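Local coordinates for aerolysin-like protein (Bombina maxima, PDB 6LH8) that is an aerolysin-like protein that probably forms, or regulates a paralog that forms, membrane pores acting on endolysosomes, at residues T109-S123 with I140-E154. Residues are numbered along the deposited sequence; the frame is centred on the assembly and turned at random.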
ATOM      1  N   THR A 109       4.958 -10.867 -34.720  1.00 56.38           N
ATOM      2  CA  THR A 109       4.979  -9.962 -33.580  1.00 59.12           C
ATOM      3  C   THR A 109       5.898 -10.489 -32.482  1.00 56.75           C
ATOM      4  O   THR A 109       5.915 -11.689 -32.192  1.00 52.03           O
ATOM      5  CB  THR A 109       3.561  -9.762 -33.000  1.00 60.07           C
ATOM      6  OG1 THR A 109       2.687  -9.246 -34.015  1.00 58.95           O
ATOM      7  CG2 THR A 109       3.575  -8.795 -31.815  1.00 56.67           C
ATOM      8  N   LYS A 110       6.665  -9.578 -31.880  1.00 56.41           N
ATOM      9  CA  LYS A 110       7.272  -9.784 -30.571  1.00 54.18           C
ATOM     10  C   LYS A 110       6.474  -8.977 -29.556  1.00 53.05           C
ATOM     11  O   LYS A 110       6.240  -7.777 -29.755  1.00 56.18           O
ATOM     12  CB  LYS A 110       8.741  -9.360 -30.544  1.00 54.45           C
ATOM     13  CG  LYS A 110       9.415  -9.564 -29.190  1.00 52.07           C
ATOM     14  CD  LYS A 110      10.893  -9.208 -29.253  1.00 56.68           C
ATOM     15  CE  LYS A 110      11.617  -9.595 -27.975  1.00 53.83           C
ATOM     16  NZ  LYS A 110      12.619 -10.688 -28.182  1.00 60.85           N
ATOM     17  N   LEU A 111       6.038  -9.637 -28.491  1.00 52.37           N
ATOM     18  CA  LEU A 111       5.133  -9.049 -27.514  1.00 50.55           C
ATOM     19  C   LEU A 111       5.842  -8.921 -26.174  1.00 45.15           C
ATOM     20  O   LEU A 111       6.453  -9.882 -25.697  1.00 41.70           O
ATOM     21  CB  LEU A 111       3.868  -9.899 -27.371  1.00 48.45           C
ATOM     22  CG  LEU A 111       2.804  -9.461 -26.372  1.00 49.33           C
ATOM     23  CD1 LEU A 111       1.416  -9.671 -26.953  1.00 51.18           C
ATOM     24  CD2 LEU A 111       2.959 -10.232 -25.071  1.00 48.93           C
ATOM     25  N   ILE A 112       5.755  -7.737 -25.573  1.00 45.21           N
ATOM     26  CA  ILE A 112       6.311  -7.469 -24.252  1.00 38.70           C
ATOM     27  C   ILE A 112       5.182  -6.977 -23.360  1.00 33.50           C
ATOM     28  O   ILE A 112       4.484  -6.020 -23.713  1.00 39.39           O
ATOM     29  CB  ILE A 112       7.445  -6.427 -24.306  1.00 37.99           C
ATOM     30  CG1 ILE A 112       8.443  -6.767 -25.417  1.00 44.14           C
ATOM     31  CG2 ILE A 112       8.141  -6.323 -22.967  1.00 36.90           C
ATOM     32  CD1 ILE A 112       8.270  -5.924 -26.667  1.00 50.47           C
ATOM     33  N   VAL A 113       5.000  -7.631 -22.217  1.00 32.91           N
ATOM     34  CA  VAL A 113       4.131  -7.130 -21.157  1.00 27.75           C
ATOM     35  C   VAL A 113       5.020  -6.551 -20.066  1.00 24.95           C
ATOM     36  O   VAL A 113       5.845  -7.268 -19.493  1.00 26.48           O
ATOM     37  CB  VAL A 113       3.229  -8.231 -20.575  1.00 30.81           C
ATOM     38  CG1 VAL A 113       2.117  -7.602 -19.758  1.00 26.42           C
ATOM     39  CG2 VAL A 113       2.657  -9.112 -21.670  1.00 34.09           C
ATOM     40  N   ILE A 114       4.835  -5.267 -19.767  1.00 29.30           N
ATOM     41  CA  ILE A 114       5.541  -4.575 -18.693  1.00 26.99           C
ATOM     42  C   ILE A 114       4.532  -4.336 -17.583  1.00 21.85           C
ATOM     43  O   ILE A 114       3.496  -3.695 -17.808  1.00 23.10           O
ATOM     44  CB  ILE A 114       6.149  -3.242 -19.160  1.00 25.41           C
ATOM     45  CG1 ILE A 114       7.048  -3.456 -20.379  1.00 28.02           C
ATOM     46  CG2 ILE A 114       6.904  -2.570 -17.986  1.00 24.55           C
ATOM     47  CD1 ILE A 114       8.329  -4.174 -20.076  1.00 33.60           C
ATOM     48  N   LEU A 115       4.815  -4.866 -16.397  1.00 20.70           N
ATOM     49  CA  LEU A 115       3.910  -4.780 -15.259  1.00 21.40           C
ATOM     50  C   LEU A 115       4.449  -3.754 -14.268  1.00 18.86           C
ATOM     51  O   LEU A 115       5.569  -3.905 -13.776  1.00 20.49           O
ATOM     52  CB  LEU A 115       3.768  -6.153 -14.599  1.00 20.28           C
ATOM     53  CG  LEU A 115       3.175  -7.140 -15.607  1.00 27.06           C
ATOM     54  CD1 LEU A 115       3.835  -8.500 -15.521  1.00 29.80           C
ATOM     55  CD2 LEU A 115       1.686  -7.258 -15.390  1.00 26.37           C
ATOM     56  N   THR A 116       3.663  -2.710 -13.984  1.00 16.66           N
ATOM     57  CA  THR A 116       4.102  -1.658 -13.067  1.00 17.57           C
ATOM     58  C   THR A 116       3.034  -1.354 -12.028  1.00 19.56           C
ATOM     59  O   THR A 116       1.850  -1.618 -12.230  1.00 21.74           O
ATOM     60  CB  THR A 116       4.423  -0.343 -13.791  1.00 17.93           C
ATOM     61  OG1 THR A 116       3.267   0.097 -14.521  1.00 22.35           O
ATOM     62  CG2 THR A 116       5.602  -0.502 -14.721  1.00 20.02           C
ATOM     63  N   ARG A 117       3.469  -0.769 -10.907  1.00 19.78           N
ATOM     64  CA  ARG A 117       2.520  -0.219  -9.943  1.00 19.01           C
ATOM     65  C   ARG A 117       3.157   0.950  -9.209  1.00 22.14           C
ATOM     66  O   ARG A 117       4.381   1.046  -9.096  1.00 22.83           O
ATOM     67  CB  ARG A 117       2.026  -1.276  -8.949  1.00 21.61           C
ATOM     68  CG  ARG A 117       3.052  -1.818  -8.008  1.00 20.82           C
ATOM     69  CD  ARG A 117       2.418  -2.832  -7.038  1.00 23.47           C
ATOM     70  NE  ARG A 117       3.434  -3.672  -6.402  1.00 24.40           N
ATOM     71  CZ  ARG A 117       3.188  -4.854  -5.846  1.00 23.06           C
ATOM     72  NH1 ARG A 117       1.954  -5.356  -5.845  1.00 23.04           N
ATOM     73  NH2 ARG A 117       4.175  -5.535  -5.281  1.00 29.66           N
ATOM     74  N   ASN A 118       2.304   1.835  -8.701  1.00 20.30           N
ATOM     75  CA  ASN A 118       2.758   2.932  -7.854  1.00 21.54           C
ATOM     76  C   ASN A 118       3.006   2.414  -6.450  1.00 24.16           C
ATOM     77  O   ASN A 118       2.256   1.578  -5.942  1.00 22.60           O
ATOM     78  CB  ASN A 118       1.717   4.056  -7.793  1.00 24.09           C
ATOM     79  CG  ASN A 118       1.506   4.750  -9.134  1.00 34.27           C
ATOM     80  OD1 ASN A 118       2.433   4.890  -9.933  1.00 38.38           O
ATOM     81  ND2 ASN A 118       0.278   5.204  -9.374  1.00 40.20           N
ATOM     82  N   GLU A 119       4.086   2.883  -5.836  1.00 20.61           N
ATOM     83  CA  GLU A 119       4.380   2.573  -4.445  1.00 19.12           C
ATOM     84  C   GLU A 119       4.690   3.895  -3.762  1.00 23.54           C
ATOM     85  O   GLU A 119       5.486   4.687  -4.273  1.00 22.69           O
ATOM     86  CB  GLU A 119       5.531   1.559  -4.329  1.00 22.24           C
ATOM     87  CG  GLU A 119       5.208   0.228  -5.023  1.00 22.61           C
ATOM     88  CD  GLU A 119       6.143  -0.900  -4.633  1.00 31.53           C
ATOM     89  OE1 GLU A 119       7.148  -0.628  -3.948  1.00 29.84           O
ATOM     90  OE2 GLU A 119       5.886  -2.054  -5.038  1.00 32.80           O
ATOM     91  N   ASN A 120       4.015   4.160  -2.649  1.00 20.88           N
ATOM     92  CA  ASN A 120       4.087   5.477  -2.029  1.00 23.91           C
ATOM     93  C   ASN A 120       4.250   5.343  -0.525  1.00 26.47           C
ATOM     94  O   ASN A 120       3.616   4.488   0.096  1.00 23.09           O
ATOM     95  CB  ASN A 120       2.825   6.309  -2.300  1.00 24.24           C
ATOM     96  CG  ASN A 120       2.655   6.672  -3.756  1.00 34.07           C
ATOM     97  OD1 ASN A 120       3.101   7.736  -4.196  1.00 39.45           O
ATOM     98  ND2 ASN A 120       1.972   5.812  -4.508  1.00 33.87           N
ATOM     99  N   ILE A 121       5.068   6.208   0.064  1.00 20.52           N
ATOM    100  CA  ILE A 121       5.113   6.365   1.517  1.00 19.01           C
ATOM    101  C   ILE A 121       4.609   7.759   1.858  1.00 19.24           C
ATOM    102  O   ILE A 121       5.065   8.750   1.283  1.00 20.82           O
ATOM    103  CB  ILE A 121       6.523   6.123   2.085  1.00 24.52           C
ATOM    104  CG1 ILE A 121       6.992   4.697   1.773  1.00 25.06           C
ATOM    105  CG2 ILE A 121       6.525   6.323   3.596  1.00 24.16           C
ATOM    106  CD1 ILE A 121       8.464   4.469   2.059  1.00 31.12           C
ATOM    107  N   THR A 122       3.648   7.835   2.775  1.00 18.25           N
ATOM    108  CA  THR A 122       3.174   9.110   3.293  1.00 19.36           C
ATOM    109  C   THR A 122       3.158   9.027   4.811  1.00 20.07           C
ATOM    110  O   THR A 122       3.133   7.939   5.388  1.00 20.96           O
ATOM    111  CB  THR A 122       1.776   9.461   2.777  1.00 24.72           C
ATOM    112  OG1 THR A 122       0.854   8.404   3.114  1.00 26.07           O
ATOM    113  CG2 THR A 122       1.802   9.668   1.263  1.00 23.10           C
ATOM    114  N   SER A 123       3.210  10.185   5.461  1.00 19.32           N
ATOM    115  CA  SER A 123       3.225  10.215   6.918  1.00 18.24           C
ATOM    116  C   SER A 123       2.482  11.463   7.384  1.00 21.12           C
ATOM    117  O   SER A 123       2.403  12.452   6.653  1.00 19.71           O
ATOM    118  CB  SER A 123       4.659  10.189   7.464  1.00 21.16           C
ATOM    119  OG  SER A 123       5.449  11.233   6.911  1.00 21.94           O
ATOM    120  N   ILE A 140       2.452   6.463   9.547  1.00 18.37           N
ATOM    121  CA  ILE A 140       3.158   6.182   8.301  1.00 18.16           C
ATOM    122  C   ILE A 140       2.348   5.164   7.511  1.00 19.05           C
ATOM    123  O   ILE A 140       1.921   4.135   8.056  1.00 21.14           O
ATOM    124  CB  ILE A 140       4.583   5.643   8.549  1.00 18.73           C
ATOM    125  CG1 ILE A 140       5.418   6.613   9.398  1.00 19.14           C
ATOM    126  CG2 ILE A 140       5.282   5.367   7.221  1.00 21.76           C
ATOM    127  CD1 ILE A 140       6.675   5.975   9.992  1.00 24.90           C
ATOM    128  N   CYS A 141       2.131   5.459   6.228  1.00 19.21           N
ATOM    129  CA  CYS A 141       1.415   4.593   5.300  1.00 17.90           C
ATOM    130  C   CYS A 141       2.364   4.187   4.177  1.00 21.66           C
ATOM    131  O   CYS A 141       2.891   5.043   3.472  1.00 21.93           O
ATOM    132  CB  CYS A 141       0.198   5.309   4.703  1.00 19.32           C
ATOM    133  SG  CYS A 141      -0.779   4.197   3.662  1.00 25.43           S
ATOM    134  N   GLN A 142       2.596   2.893   4.022  1.00 20.05           N
ATOM    135  CA  GLN A 142       3.375   2.360   2.899  1.00 20.50           C
ATOM    136  C   GLN A 142       2.387   1.641   1.999  1.00 22.31           C
ATOM    137  O   GLN A 142       1.951   0.534   2.323  1.00 23.69           O
ATOM    138  CB  GLN A 142       4.466   1.415   3.378  1.00 21.76           C
ATOM    139  CG  GLN A 142       5.616   2.124   4.045  1.00 30.53           C
ATOM    140  CD  GLN A 142       5.990   1.530   5.380  1.00 37.52           C
ATOM    141  OE1 GLN A 142       5.295   0.659   5.917  1.00 35.19           O
ATOM    142  NE2 GLN A 142       7.100   2.005   5.937  1.00 42.38           N
ATOM    143  N   SER A 143       2.029   2.268   0.877  1.00 21.22           N
ATOM    144  CA  SER A 143       0.961   1.753   0.027  1.00 24.17           C
ATOM    145  C   SER A 143       1.468   1.299  -1.338  1.00 24.61           C
ATOM    146  O   SER A 143       2.471   1.794  -1.862  1.00 23.94           O
ATOM    147  CB  SER A 143      -0.163   2.788  -0.171  1.00 24.86           C
ATOM    148  OG  SER A 143       0.364   4.051  -0.524  1.00 33.21           O
ATOM    149  N   GLN A 144       0.742   0.336  -1.904  1.00 24.37           N
ATOM    150  CA  GLN A 144       0.951  -0.160  -3.255  1.00 23.48           C
ATOM    151  C   GLN A 144      -0.356  -0.025  -4.022  1.00 22.55           C
ATOM    152  O   GLN A 144      -1.424  -0.359  -3.496  1.00 23.82           O
ATOM    153  CB  GLN A 144       1.387  -1.633  -3.255  1.00 22.92           C
ATOM    154  CG  GLN A 144       2.600  -1.965  -2.389  1.00 27.25           C
ATOM    155  CD  GLN A 144       2.953  -3.437  -2.444  1.00 28.47           C
ATOM    156  OE1 GLN A 144       2.077  -4.286  -2.613  1.00 27.61           O
ATOM    157  NE2 GLN A 144       4.242  -3.752  -2.303  1.00 29.44           N
ATOM    158  N   SER A 145      -0.276   0.467  -5.251  1.00 22.71           N
ATOM    159  CA  SER A 145      -1.439   0.564  -6.118  1.00 24.55           C
ATOM    160  C   SER A 145      -1.694  -0.757  -6.841  1.00 25.37           C
ATOM    161  O   SER A 145      -0.913  -1.707  -6.759  1.00 22.72           O
ATOM    162  CB  SER A 145      -1.241   1.669  -7.146  1.00 23.13           C
ATOM    163  OG  SER A 145      -0.424   1.202  -8.219  1.00 25.70           O
ATOM    164  N   GLY A 146      -2.819  -0.807  -7.558  1.00 25.40           N
ATOM    165  CA  GLY A 146      -3.040  -1.884  -8.504  1.00 23.55           C
ATOM    166  C   GLY A 146      -2.017  -1.861  -9.623  1.00 23.75           C
ATOM    167  O   GLY A 146      -1.402  -0.836  -9.928  1.00 23.36           O
ATOM    168  N   ILE A 147      -1.811  -3.022 -10.217  1.00 18.12           N
ATOM    169  CA  ILE A 147      -0.788  -3.197 -11.239  1.00 19.20           C
ATOM    170  C   ILE A 147      -1.374  -2.880 -12.609  1.00 22.81           C
ATOM    171  O   ILE A 147      -2.500  -3.280 -12.932  1.00 24.93           O
ATOM    172  CB  ILE A 147      -0.219  -4.625 -11.181  1.00 19.72           C
ATOM    173  CG1 ILE A 147       0.764  -4.704 -10.007  1.00 21.74           C
ATOM    174  CG2 ILE A 147       0.438  -5.018 -12.508  1.00 21.88           C
ATOM    175  CD1 ILE A 147       1.320  -6.057  -9.773  1.00 24.38           C
ATOM    176  N   ASN A 148      -0.603  -2.156 -13.414  1.00 21.62           N
ATOM    177  CA  ASN A 148      -0.914  -1.922 -14.814  1.00 28.17           C
ATOM    178  C   ASN A 148      -0.065  -2.825 -15.701  1.00 28.72           C
ATOM    179  O   ASN A 148       1.134  -2.993 -15.464  1.00 24.22           O
ATOM    180  CB  ASN A 148      -0.663  -0.465 -15.195  1.00 30.21           C
ATOM    181  CG  ASN A 148      -0.916  -0.214 -16.658  1.00 36.17           C
ATOM    182  OD1 ASN A 148       0.010  -0.225 -17.477  1.00 34.67           O
ATOM    183  ND2 ASN A 148      -2.187  -0.035 -17.009  1.00 38.70           N
ATOM    184  N   ALA A 149      -0.692  -3.396 -16.733  1.00 28.91           N
ATOM    185  CA  ALA A 149      -0.007  -4.187 -17.749  1.00 25.35           C
ATOM    186  C   ALA A 149       0.048  -3.384 -19.038  1.00 32.04           C
ATOM    187  O   ALA A 149      -0.997  -3.050 -19.610  1.00 33.32           O
ATOM    188  CB  ALA A 149      -0.715  -5.522 -17.989  1.00 27.19           C
ATOM    189  N   GLU A 150       1.259  -3.074 -19.493  1.00 28.67           N
ATOM    190  CA  GLU A 150       1.459  -2.408 -20.772  1.00 33.70           C
ATOM    191  C   GLU A 150       1.941  -3.445 -21.775  1.00 34.32           C
ATOM    192  O   GLU A 150       2.963  -4.101 -21.549  1.00 29.32           O
ATOM    193  CB  GLU A 150       2.459  -1.256 -20.649  1.00 37.61           C
ATOM    194  CG  GLU A 150       2.693  -0.510 -21.962  1.00 41.17           C
ATOM    195  CD  GLU A 150       3.743   0.580 -21.853  1.00 47.05           C
ATOM    196  OE1 GLU A 150       4.759   0.369 -21.161  1.00 44.17           O
ATOM    197  OE2 GLU A 150       3.553   1.649 -22.474  1.00 54.87           O
ATOM    198  N   VAL A 151       1.196  -3.615 -22.864  1.00 31.05           N
ATOM    199  CA  VAL A 151       1.531  -4.597 -23.890  1.00 35.83           C
ATOM    200  C   VAL A 151       2.065  -3.843 -25.096  1.00 37.96           C
ATOM    201  O   VAL A 151       1.374  -2.983 -25.657  1.00 42.46           O
ATOM    202  CB  VAL A 151       0.322  -5.467 -24.270  1.00 41.29           C
ATOM    203  CG1 VAL A 151       0.701  -6.432 -25.386  1.00 40.56           C
ATOM    204  CG2 VAL A 151      -0.183  -6.234 -23.053  1.00 37.72           C
ATOM    205  N   ASN A 152       3.298  -4.146 -25.477  1.00 39.38           N
ATOM    206  CA  ASN A 152       3.939  -3.532 -26.630  1.00 45.24           C
ATOM    207  C   ASN A 152       4.172  -4.601 -27.681  1.00 49.37           C
ATOM    208  O   ASN A 152       4.658  -5.692 -27.362  1.00 49.06           O
ATOM    209  CB  ASN A 152       5.258  -2.868 -26.237  1.00 45.79           C
ATOM    210  CG  ASN A 152       5.076  -1.798 -25.186  1.00 45.17           C
ATOM    211  OD1 ASN A 152       4.109  -1.039 -25.221  1.00 47.29           O
ATOM    212  ND2 ASN A 152       6.005  -1.731 -24.241  1.00 47.75           N
ATOM    213  N   THR A 153       3.810  -4.292 -28.926  1.00 48.22           N
ATOM    214  CA  THR A 153       4.011  -5.191 -30.054  1.00 51.20           C
ATOM    215  C   THR A 153       5.154  -4.655 -30.908  1.00 53.93           C
ATOM    216  O   THR A 153       5.144  -3.483 -31.301  1.00 57.68           O
ATOM    217  CB  THR A 153       2.732  -5.337 -30.884  1.00 54.45           C
ATOM    218  OG1 THR A 153       2.207  -4.041 -31.207  1.00 52.60           O
ATOM    219  CG2 THR A 153       1.684  -6.116 -30.105  1.00 52.04           C
ATOM    220  N   GLU A 154       6.142  -5.516 -31.173  1.00 55.38           N
ATOM    221  CA  GLU A 154       7.386  -5.187 -31.859  1.00 57.72           C
ATOM    222  C   GLU A 154       7.480  -5.957 -33.172  1.00 59.40           C
ATOM    223  O   GLU A 154       6.605  -6.787 -33.463  1.00 57.02           O
ATOM    224  CB  GLU A 154       8.579  -5.521 -30.956  1.00 57.59           C
ATOM    225  CG  GLU A 154       9.595  -4.408 -30.809  1.00 59.54           C
ATOM    226  CD  GLU A 154      10.411  -4.526 -29.545  1.00 65.02           C
ATOM    227  OE1 GLU A 154      10.256  -3.655 -28.661  1.00 64.78           O
ATOM    228  OE2 GLU A 154      11.210  -5.483 -29.426  1.00 65.63           O
TER
HETATM  229  O   HOH W   1       2.985  -0.943 -17.136  1.00 24.07           O
HETATM  230  O   HOH W   2      -0.582  -4.487  -6.763  1.00 23.38           O
HETATM  231  O   HOH W   3       0.250   3.607  -3.932  1.00 25.78           O
HETATM  232  O   HOH W   4       0.997   6.182   1.154  1.00 26.58           O
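Asn118 and Ser145 meet where the pairing of two long antiparallel strands slips by one residue. Ser145 N donates to Asn118 O at 2.9 Å. In return Asn118 N is bound by a side chain, Ser145 OG, at 2.8 Å, with a bent N-H...O angle of 146°. With chi1 at 80°, OG sits between its own N and carbonyl carbon, and it also donates to Gly146 O. The hydroxyl thus stands in for a backbone acceptor at the break. Regular ladders run on from both ends of it. One pairs Lys110 to Thr116 with Glu154 to Asn148, the other Glu119 to Ser123 with Gln144 to Ile140. Ile114 and Glu150 are a hydrogen-bonded pair, joined by Ile114 N to Glu150 O at 2.8 Å and by the return bond from Glu150 N to Ile114 O.

Arg117 crosses the break with its chain extended from CG to NE. Its guanidinium has Gln144 OE1 over one face, 3.3 Å above the plane and toward its rim, and the amide plane is turned 31° from it. OE1 makes no hydrogen bond to NH1; it accepts from Thr47 N instead. Arg117 NE makes a salt bridge with Glu119 OE2 at 3.2 Å, through the anti lone pair. NH1 bonds Asp45 O and a water that donates to Ser145 O.

Apolar packing follows on the face of Leu111, Val113 and Leu115. Leu115 CD2 touches both Ile147 CG2 and Ala149 CB, each at 3.9 Å. Leu111 CD1 reaches Val151 CG1 at 3.7 Å. Beyond the break, Ile121 CG1 lies against Gln142 CG at 3.7 Å.

The two segments form the open end of the hairpin 110-130/133-154, in a long twisted five-stranded sheet consistent with the elongated module of aerolysin-like proteins. Strand 4-28 flanks 110-130, and strand 41-53 flanks 133-154.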